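Local coordinates for protein anti-sigma-D factor RsdA (Mycobacterium tuberculosis, PDB 3VEP) that probably binds the extracytoplasmic function sigma factor SigD as its anti-sigma factor, holding it inactive until regulated intramembrane proteolysis releases it, at residues A[26-30]-A[51-55]. Residues are numbered along the deposited sequence; the frame is centred on the assembly and turned at random.
Sequences ALAER and RDDLR
A28 and R51 bring the two backbones nearest, their CA atoms 8.0 Å apart, where the end of helix 13-28 faces the last turn of helix 38-55, and two arginines bridge the gap to backbone carbonyls. R51 NH1 donates to L27 O at 2.8 Å, in the carbonyl plane and on a lone pair, although the oxygen is tilted out of the guanidinium plane. One turn further along, R55 reaches out extended from CG to NE, and its NH2 meets A28 O at 2.8 Å in a nearly straight bond of 172°. R55 NH1 donates to a water beside this bond. R55 NE bonds to the backbone of the partner protein chain, which gives this guanidinium a hold on both molecules.

R30 folds over R51: its CG rests 3.5 Å above one face of that guanidinium, offset toward the rim, and the two guanidinium planes stand 78° apart. A bend at chi3 (-17°) then turns R30 toward D52, with NH1 2.7 Å from OD2 in a salt bridge and also donating to the syn lone pair of OD1. R51 grips that OD1 side-on through NE and NH2, from above the carboxylate plane, NE at 3.0 Å. The shared carboxylate probably offsets the closeness of the two arginines, whose R30 NH1 and R51 NH2 are 3.4 Å apart.

R30, with positive phi, is the C' residue of a Schellman motif ending helix 13-28, its N also bonded to L27 O; its salt-bridge network with R51 and D52 ties this helix terminus to helix 38-55, in the part of RsdA that its family assigns to sigma-factor binding.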
ATOM      1  N   ALA A  26      -3.335  -8.461   4.619  1.00 38.41           N
ATOM      2  CA  ALA A  26      -3.146  -8.334   6.062  1.00 34.87           C
ATOM      3  C   ALA A  26      -3.313  -6.886   6.498  1.00 39.15           C
ATOM      4  O   ALA A  26      -3.962  -6.597   7.504  1.00 36.53           O
ATOM      5  CB  ALA A  26      -1.801  -8.854   6.470  1.00 37.78           C
ATOM      6  N   LEU A  27      -2.724  -5.973   5.736  1.00 38.30           N
ATOM      7  CA  LEU A  27      -2.917  -4.555   5.999  1.00 38.87           C
ATOM      8  C   LEU A  27      -4.398  -4.236   6.044  1.00 36.28           C
ATOM      9  O   LEU A  27      -4.847  -3.503   6.898  1.00 38.05           O
ATOM     10  CB  LEU A  27      -2.229  -3.709   4.937  1.00 28.81           C
ATOM     11  CG  LEU A  27      -0.716  -3.645   5.230  1.00 44.99           C
ATOM     12  CD1 LEU A  27       0.128  -3.048   4.089  1.00 42.71           C
ATOM     13  CD2 LEU A  27      -0.387  -2.990   6.568  1.00 34.54           C
ATOM     14  N   ALA A  28      -5.149  -4.793   5.109  1.00 34.02           N
ATOM     15  CA  ALA A  28      -6.544  -4.429   4.924  1.00 34.73           C
ATOM     16  C   ALA A  28      -7.405  -4.912   6.090  1.00 36.81           C
ATOM     17  O   ALA A  28      -8.383  -4.270   6.452  1.00 37.31           O
ATOM     18  CB  ALA A  28      -7.073  -4.994   3.630  1.00 28.90           C
ATOM     19  N   GLU A  29      -7.041  -6.053   6.648  1.00 32.50           N
ATOM     20  CA  GLU A  29      -7.740  -6.646   7.774  1.00 40.53           C
ATOM     21  C   GLU A  29      -7.179  -6.138   9.088  1.00 37.30           C
ATOM     22  O   GLU A  29      -7.514  -6.649  10.147  1.00 28.39           O
ATOM     23  CB  GLU A  29      -7.554  -8.148   7.762  1.00 39.11           C
ATOM     24  CG  GLU A  29      -8.259  -8.876   6.679  1.00 45.84           C
ATOM     25  CD  GLU A  29      -7.901 -10.342   6.693  1.00 60.60           C
ATOM     26  OE1 GLU A  29      -6.719 -10.655   6.998  1.00 65.10           O
ATOM     27  OE2 GLU A  29      -8.800 -11.172   6.418  1.00 70.20           O
ATOM     28  N   ARG A  30      -6.295  -5.161   8.998  1.00 32.85           N
ATOM     29  CA  ARG A  30      -5.636  -4.621  10.174  1.00 43.16           C
ATOM     30  C   ARG A  30      -4.843  -5.671  11.000  1.00 36.12           C
ATOM     31  O   ARG A  30      -4.638  -5.526  12.181  1.00 47.11           O
ATOM     32  CB  ARG A  30      -6.640  -3.823  11.008  1.00 29.10           C
ATOM     33  CG  ARG A  30      -7.375  -2.713  10.224  1.00 35.23           C
ATOM     34  CD  ARG A  30      -7.809  -1.536  11.130  1.00 30.57           C
ATOM     35  NE  ARG A  30      -7.749  -1.988  12.502  1.00 34.00           N
ATOM     36  CZ  ARG A  30      -6.981  -1.495  13.454  1.00 36.27           C
ATOM     37  NH1 ARG A  30      -6.207  -0.442  13.249  1.00 38.03           N
ATOM     38  NH2 ARG A  30      -7.034  -2.059  14.640  1.00 41.15           N
ATOM     39  N   ARG A  51      -4.017   4.067   6.729  1.00 34.85           N
ATOM     40  CA  ARG A  51      -5.242   3.299   6.604  1.00 31.60           C
ATOM     41  C   ARG A  51      -6.228   3.754   7.675  1.00 40.12           C
ATOM     42  O   ARG A  51      -7.371   4.097   7.377  1.00 38.97           O
ATOM     43  CB  ARG A  51      -4.920   1.799   6.802  1.00 33.65           C
ATOM     44  CG  ARG A  51      -6.115   0.819   6.781  1.00 29.57           C
ATOM     45  CD  ARG A  51      -5.823  -0.483   7.553  1.00 35.48           C
ATOM     46  NE  ARG A  51      -5.304  -0.233   8.894  1.00 28.79           N
ATOM     47  CZ  ARG A  51      -4.318  -0.906   9.478  1.00 34.91           C
ATOM     48  NH1 ARG A  51      -3.695  -1.905   8.864  1.00 33.62           N
ATOM     49  NH2 ARG A  51      -3.932  -0.555  10.694  1.00 39.50           N
ATOM     50  N   ASP A  52      -5.780   3.757   8.925  1.00 33.77           N
ATOM     51  CA  ASP A  52      -6.638   4.170  10.030  1.00 34.18           C
ATOM     52  C   ASP A  52      -7.189   5.598   9.861  1.00 47.57           C
ATOM     53  O   ASP A  52      -8.422   5.792   9.824  1.00 49.32           O
ATOM     54  CB  ASP A  52      -5.961   3.925  11.392  1.00 28.90           C
ATOM     55  CG  ASP A  52      -5.876   2.419  11.751  1.00 41.84           C
ATOM     56  OD1 ASP A  52      -6.363   1.561  10.984  1.00 39.56           O
ATOM     57  OD2 ASP A  52      -5.345   2.067  12.817  1.00 43.36           O
ATOM     58  N   ASP A  53      -6.292   6.581   9.714  1.00 44.60           N
ATOM     59  CA  ASP A  53      -6.691   7.989   9.597  1.00 42.14           C
ATOM     60  C   ASP A  53      -7.722   8.184   8.505  1.00 44.07           C
ATOM     61  O   ASP A  53      -8.696   8.899   8.681  1.00 52.65           O
ATOM     62  CB  ASP A  53      -5.494   8.895   9.285  1.00 46.47           C
ATOM     63  CG  ASP A  53      -4.404   8.833  10.350  1.00 65.06           C
ATOM     64  OD1 ASP A  53      -4.672   8.316  11.465  1.00 61.85           O
ATOM     65  OD2 ASP A  53      -3.277   9.319  10.056  1.00 64.17           O
ATOM     66  N   LEU A  54      -7.488   7.553   7.368  1.00 38.54           N
ATOM     67  CA  LEU A  54      -8.316   7.731   6.196  1.00 40.09           C
ATOM     68  C   LEU A  54      -9.652   7.012   6.304  1.00 47.60           C
ATOM     69  O   LEU A  54     -10.595   7.337   5.578  1.00 45.13           O
ATOM     70  CB  LEU A  54      -7.590   7.229   4.948  1.00 42.74           C
ATOM     71  CG  LEU A  54      -6.517   8.087   4.273  1.00 48.53           C
ATOM     72  CD1 LEU A  54      -6.201   7.492   2.889  1.00 38.54           C
ATOM     73  CD2 LEU A  54      -6.979   9.520   4.134  1.00 36.00           C
ATOM     74  N   ARG A  55      -9.721   6.010   7.174  1.00 44.19           N
ATOM     75  CA  ARG A  55     -10.973   5.308   7.396  1.00 47.75           C
ATOM     76  C   ARG A  55     -11.757   6.136   8.396  1.00 56.32           C
ATOM     77  O   ARG A  55     -12.992   6.148   8.426  1.00 54.57           O
ATOM     78  CB  ARG A  55     -10.709   3.902   7.954  1.00 40.75           C
ATOM     79  CG  ARG A  55     -10.657   2.792   6.903  1.00 38.68           C
ATOM     80  CD  ARG A  55     -10.129   1.518   7.538  1.00 38.49           C
ATOM     81  NE  ARG A  55      -9.677   0.522   6.564  1.00 35.74           N
ATOM     82  CZ  ARG A  55      -9.471  -0.769   6.850  1.00 33.75           C
ATOM     83  NH1 ARG A  55      -9.679  -1.236   8.075  1.00 33.53           N
ATOM     84  NH2 ARG A  55      -9.064  -1.599   5.911  1.00 30.80           N
TER
HETATM   85  O   HOH W   1     -10.328  -3.787   9.220  1.00 36.25           O